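Local coordinates for protein putative mandelate racemase (Salmonella typhimurium, PDB 2O56) that probably acts as a magnesium-dependent hydro-lyase of the enolase superfamily, although its substrate is unknown, at residues L285-D296 with M312-H323. Residues are numbered along the deposited sequence; the frame is centred on the assembly and turned at random.
Sequences LENGSLSVIQPD and MAHVYDKTVQIH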
loop_
_atom_site.group_PDB
_atom_site.type_symbol
_atom_site.label_atom_id
_atom_site.label_comp_id
_atom_site.label_asym_id
_atom_site.label_seq_id
_atom_site.Cartn_x
_atom_site.Cartn_y
_atom_site.Cartn_z
ATOM N N LEU A 285 4.051 2.448 16.066
ATOM C CA LEU A 285 3.710 1.034 16.240
ATOM C C LEU A 285 3.309 0.455 14.896
ATOM O O LEU A 285 3.748 -0.630 14.529
ATOM C CB LEU A 285 2.586 0.855 17.263
ATOM C CG LEU A 285 2.883 1.356 18.677
ATOM C CD1 LEU A 285 1.628 1.218 19.506
ATOM C CD2 LEU A 285 3.978 0.569 19.295
ATOM N N GLU A 286 2.498 1.204 14.159
ATOM C CA GLU A 286 2.036 0.775 12.844
ATOM C C GLU A 286 3.131 0.722 11.793
ATOM O O GLU A 286 3.096 -0.132 10.923
ATOM C CB GLU A 286 0.850 1.629 12.384
ATOM C CG GLU A 286 -0.414 1.322 13.194
ATOM C CD GLU A 286 -1.631 2.088 12.719
ATOM O OE1 GLU A 286 -1.617 2.627 11.591
ATOM O OE2 GLU A 286 -2.606 2.162 13.487
ATOM N N ASN A 287 4.113 1.612 11.883
ATOM C CA ASN A 287 5.164 1.649 10.882
ATOM C C ASN A 287 6.380 0.781 11.231
ATOM O O ASN A 287 7.293 0.644 10.431
ATOM C CB ASN A 287 5.524 3.097 10.446
ATOM C CG ASN A 287 6.467 3.845 11.420
ATOM O OD1 ASN A 287 6.906 3.323 12.431
ATOM N ND2 ASN A 287 6.778 5.094 11.081
ATOM N N GLY A 288 6.377 0.202 12.426
ATOM C CA GLY A 288 7.419 -0.769 12.830
ATOM C C GLY A 288 8.788 -0.166 13.068
ATOM O O GLY A 288 9.797 -0.889 13.084
ATOM N N SER A 289 8.850 1.144 13.301
ATOM C CA SER A 289 10.177 1.817 13.438
ATOM C C SER A 289 10.883 1.620 14.782
ATOM O O SER A 289 12.119 1.560 14.845
ATOM C CB SER A 289 10.073 3.313 13.135
ATOM O OG SER A 289 9.090 3.946 13.945
ATOM N N LEU A 290 10.107 1.529 15.862
ATOM C CA LEU A 290 10.678 1.491 17.220
ATOM C C LEU A 290 10.717 0.062 17.714
ATOM O O LEU A 290 9.800 -0.696 17.447
ATOM C CB LEU A 290 9.867 2.381 18.186
ATOM C CG LEU A 290 9.817 3.884 17.845
ATOM C CD1 LEU A 290 9.090 4.638 18.931
ATOM C CD2 LEU A 290 11.259 4.393 17.691
ATOM N N SER A 291 11.787 -0.313 18.414
ATOM C CA SER A 291 11.846 -1.590 19.110
ATOM C C SER A 291 11.607 -1.402 20.599
ATOM O O SER A 291 11.061 -2.279 21.264
ATOM C CB SER A 291 13.234 -2.247 18.922
ATOM O OG SER A 291 13.430 -2.645 17.576
ATOM N N VAL A 292 12.070 -0.270 21.122
ATOM C CA VAL A 292 11.954 0.056 22.551
ATOM C C VAL A 292 11.249 1.405 22.664
ATOM O O VAL A 292 11.630 2.346 21.980
ATOM C CB VAL A 292 13.353 0.145 23.230
ATOM C CG1 VAL A 292 13.263 0.687 24.697
ATOM C CG2 VAL A 292 14.040 -1.215 23.211
ATOM N N ILE A 293 10.217 1.487 23.509
ATOM C CA ILE A 293 9.526 2.755 23.733
ATOM C C ILE A 293 9.875 3.354 25.096
ATOM O O ILE A 293 10.104 2.627 26.072
ATOM C CB ILE A 293 7.996 2.649 23.504
ATOM C CG1 ILE A 293 7.362 1.698 24.511
ATOM C CG2 ILE A 293 7.695 2.209 22.034
ATOM C CD1 ILE A 293 5.880 1.978 24.720
ATOM N N GLN A 294 9.945 4.683 25.146
ATOM C CA GLN A 294 10.469 5.375 26.313
ATOM C C GLN A 294 9.575 6.502 26.806
ATOM O O GLN A 294 10.057 7.630 26.963
ATOM C CB GLN A 294 11.867 5.931 26.033
ATOM C CG GLN A 294 12.818 4.905 25.430
ATOM C CD GLN A 294 14.121 5.524 24.999
ATOM O OE1 GLN A 294 14.143 6.415 24.176
ATOM N NE2 GLN A 294 15.215 5.059 25.570
ATOM N N PRO A 295 8.283 6.204 27.082
ATOM C CA PRO A 295 7.459 7.282 27.585
ATOM C C PRO A 295 7.958 7.708 28.954
ATOM O O PRO A 295 8.414 6.877 29.742
ATOM C CB PRO A 295 6.047 6.662 27.676
ATOM C CG PRO A 295 6.286 5.165 27.763
ATOM C CD PRO A 295 7.558 4.918 27.001
ATOM N N ASP A 296 7.907 9.008 29.197
ATOM C CA ASP A 296 8.137 9.581 30.522
ATOM C C ASP A 296 6.753 9.713 31.167
ATOM O O ASP A 296 5.877 10.339 30.595
ATOM C CB ASP A 296 8.801 10.959 30.319
ATOM C CG ASP A 296 9.208 11.643 31.632
ATOM O OD1 ASP A 296 8.371 11.794 32.532
ATOM O OD2 ASP A 296 10.372 12.081 31.744
ATOM N N MET A 312 -0.656 -1.415 24.731
ATOM C CA MET A 312 -0.787 -1.361 23.271
ATOM C C MET A 312 0.522 -1.742 22.580
ATOM O O MET A 312 0.546 -2.466 21.593
ATOM C CB MET A 312 -1.154 0.054 22.856
ATOM C CG MET A 312 -1.551 0.157 21.399
ATOM S SD MET A 312 -2.303 1.740 21.011
ATOM C CE MET A 312 -0.932 2.856 21.344
ATOM N N ALA A 313 1.624 -1.254 23.113
ATOM C CA ALA A 313 2.927 -1.561 22.511
ATOM C C ALA A 313 3.287 -3.061 22.542
ATOM O O ALA A 313 4.045 -3.545 21.699
ATOM C CB ALA A 313 3.973 -0.746 23.149
ATOM N N HIS A 314 2.762 -3.784 23.534
ATOM C CA HIS A 314 3.010 -5.220 23.715
ATOM C C HIS A 314 2.489 -6.044 22.534
ATOM O O HIS A 314 3.115 -7.031 22.138
ATOM C CB HIS A 314 2.409 -5.680 25.057
ATOM C CG HIS A 314 2.850 -7.051 25.509
ATOM N ND1 HIS A 314 4.171 -7.452 25.531
ATOM C CD2 HIS A 314 2.138 -8.092 26.009
ATOM C CE1 HIS A 314 4.248 -8.687 26.010
ATOM N NE2 HIS A 314 3.028 -9.098 26.308
ATOM N N VAL A 315 1.386 -5.598 21.923
ATOM C CA VAL A 315 0.870 -6.204 20.676
ATOM C C VAL A 315 1.889 -6.233 19.526
ATOM O O VAL A 315 1.817 -7.085 18.633
ATOM C CB VAL A 315 -0.416 -5.483 20.242
ATOM C CG1 VAL A 315 -1.085 -6.168 19.038
ATOM C CG2 VAL A 315 -1.357 -5.406 21.443
ATOM N N TYR A 316 2.824 -5.289 19.551
ATOM C CA TYR A 316 3.773 -5.087 18.452
ATOM C C TYR A 316 5.156 -5.440 18.957
ATOM O O TYR A 316 6.158 -5.039 18.370
ATOM C CB TYR A 316 3.759 -3.619 17.992
ATOM C CG TYR A 316 2.397 -3.175 17.471
ATOM C CD1 TYR A 316 2.076 -3.305 16.132
ATOM C CD2 TYR A 316 1.435 -2.666 18.338
ATOM C CE1 TYR A 316 0.824 -2.922 15.662
ATOM C CE2 TYR A 316 0.172 -2.271 17.882
ATOM C CZ TYR A 316 -0.117 -2.402 16.540
ATOM O OH TYR A 316 -1.339 -2.009 16.052
ATOM N N ASP A 317 5.197 -6.188 20.056
ATOM C CA ASP A 317 6.444 -6.711 20.608
ATOM C C ASP A 317 7.428 -5.611 20.985
ATOM O O ASP A 317 8.637 -5.763 20.770
ATOM C CB ASP A 317 7.117 -7.657 19.605
ATOM C CG ASP A 317 6.562 -9.067 19.657
ATOM O OD1 ASP A 317 5.424 -9.253 20.137
ATOM O OD2 ASP A 317 7.268 -9.996 19.205
ATOM N N LYS A 318 6.933 -4.507 21.537
ATOM C CA LYS A 318 7.853 -3.489 22.064
ATOM C C LYS A 318 8.106 -3.734 23.526
ATOM O O LYS A 318 7.256 -4.261 24.261
ATOM C CB LYS A 318 7.409 -2.031 21.822
ATOM C CG LYS A 318 6.728 -1.762 20.480
ATOM C CD LYS A 318 7.676 -1.926 19.336
ATOM C CE LYS A 318 6.966 -1.750 18.012
ATOM N NZ LYS A 318 7.654 -2.569 16.960
ATOM N N THR A 319 9.318 -3.402 23.937
ATOM C CA THR A 319 9.642 -3.389 25.349
ATOM C C THR A 319 9.839 -1.940 25.788
ATOM O O THR A 319 9.914 -1.035 24.955
ATOM C CB THR A 319 10.878 -4.224 25.655
ATOM O OG1 THR A 319 11.957 -3.769 24.838
ATOM C CG2 THR A 319 10.604 -5.668 25.361
ATOM N N VAL A 320 9.856 -1.728 27.097
ATOM C CA VAL A 320 9.656 -0.403 27.656
ATOM C C VAL A 320 10.810 -0.053 28.580
ATOM O O VAL A 320 11.147 -0.817 29.488
ATOM C CB VAL A 320 8.342 -0.318 28.437
ATOM C CG1 VAL A 320 8.130 1.085 28.988
ATOM C CG2 VAL A 320 7.164 -0.753 27.552
ATOM N N GLN A 321 11.414 1.102 28.327
ATOM C CA GLN A 321 12.275 1.758 29.288
ATOM C C GLN A 321 11.664 3.119 29.571
ATOM O O GLN A 321 11.770 4.004 28.741
ATOM C CB GLN A 321 13.670 1.963 28.670
ATOM C CG GLN A 321 14.594 2.796 29.585
ATOM C CD GLN A 321 15.180 4.008 28.905
ATOM O OE1 GLN A 321 16.038 3.891 28.018
ATOM N NE2 GLN A 321 14.758 5.179 29.335
ATOM N N ILE A 322 11.027 3.288 30.727
ATOM C CA ILE A 322 10.479 4.584 31.112
ATOM C C ILE A 322 11.573 5.642 31.044
ATOM O O ILE A 322 12.690 5.427 31.522
ATOM C CB ILE A 322 9.804 4.545 32.521
ATOM C CG1 ILE A 322 8.679 3.503 32.549
ATOM C CG2 ILE A 322 9.168 5.904 32.889
ATOM C CD1 ILE A 322 7.553 3.770 31.558
ATOM N N HIS A 323 11.277 6.762 30.396
ATOM C CA HIS A 323 12.179 7.902 30.439
ATOM C C HIS A 323 12.081 8.569 31.806
ATOM O O HIS A 323 10.997 8.947 32.238
ATOM C CB HIS A 323 11.869 8.924 29.346
ATOM C CG HIS A 323 12.683 10.173 29.461
ATOM N ND1 HIS A 323 12.234 11.295 30.126
ATOM C CD2 HIS A 323 13.945 10.453 29.059
ATOM C CE1 HIS A 323 13.177 12.219 30.109
ATOM N NE2 HIS A 323 14.223 11.738 29.461
HETATM O O HOH W 1 5.503 -2.317 15.100
HETATM O O HOH W 2 12.205 -4.500 22.292
HETATM O O HOH W 3 8.856 8.975 34.183
#
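Val292 and Ile293 pair in parallel with Thr319 and Val320: Ile293 N donates to Thr319 O, Ile293 O accepts from Gln321 N (3.0 Å), and beyond the strands His323 N reaches Pro295 O. On the helix-facing side, Ile293 CG1 lies 3.9 Å from Val320 CG2 while its CD1 meets Ala313 CB; a chi1 of 64°, setting CG1 between backbone N and carbonyl carbon, directs the branch there. Leu285 lies across the C-terminal end of helix 302-314 and the turn after it, CD1 on Met312 CE, CD2 against Lys318 CG, and CB over one face of the Tyr316 ring in a CH-pi contact 13° off the normal. A Schellman motif, with Asp317 as C-prime residue, ends helix 302-314. Bent at chi2, Lys318 crosses back so that NZ meets Leu290 O almost head-on (2.9 Å).

The arrangement is one beta-alpha-beta crossover of the enolase-superfamily barrel, strand 292-293, helix 302-314, strand 319-320, with its C-terminal strand ends beside the magnesium site. There Gln294 NE2 donates to Gln321 OE1 (2.8 Å) from above the carbonyl plane, the amides turned 63° apart; Gln294 also bonds the magnesium ligand Glu247, and Gln321 OE1 accepts from Tyr245. His323 touches the ligand Glu273, and its ND1 donates a hydrogen bond to the anti lone pair of Asp296 OD2 (2.6 Å), an oxygen lying close to the plane of the ring; Cys298 N holds the other carboxylate oxygen, OD1.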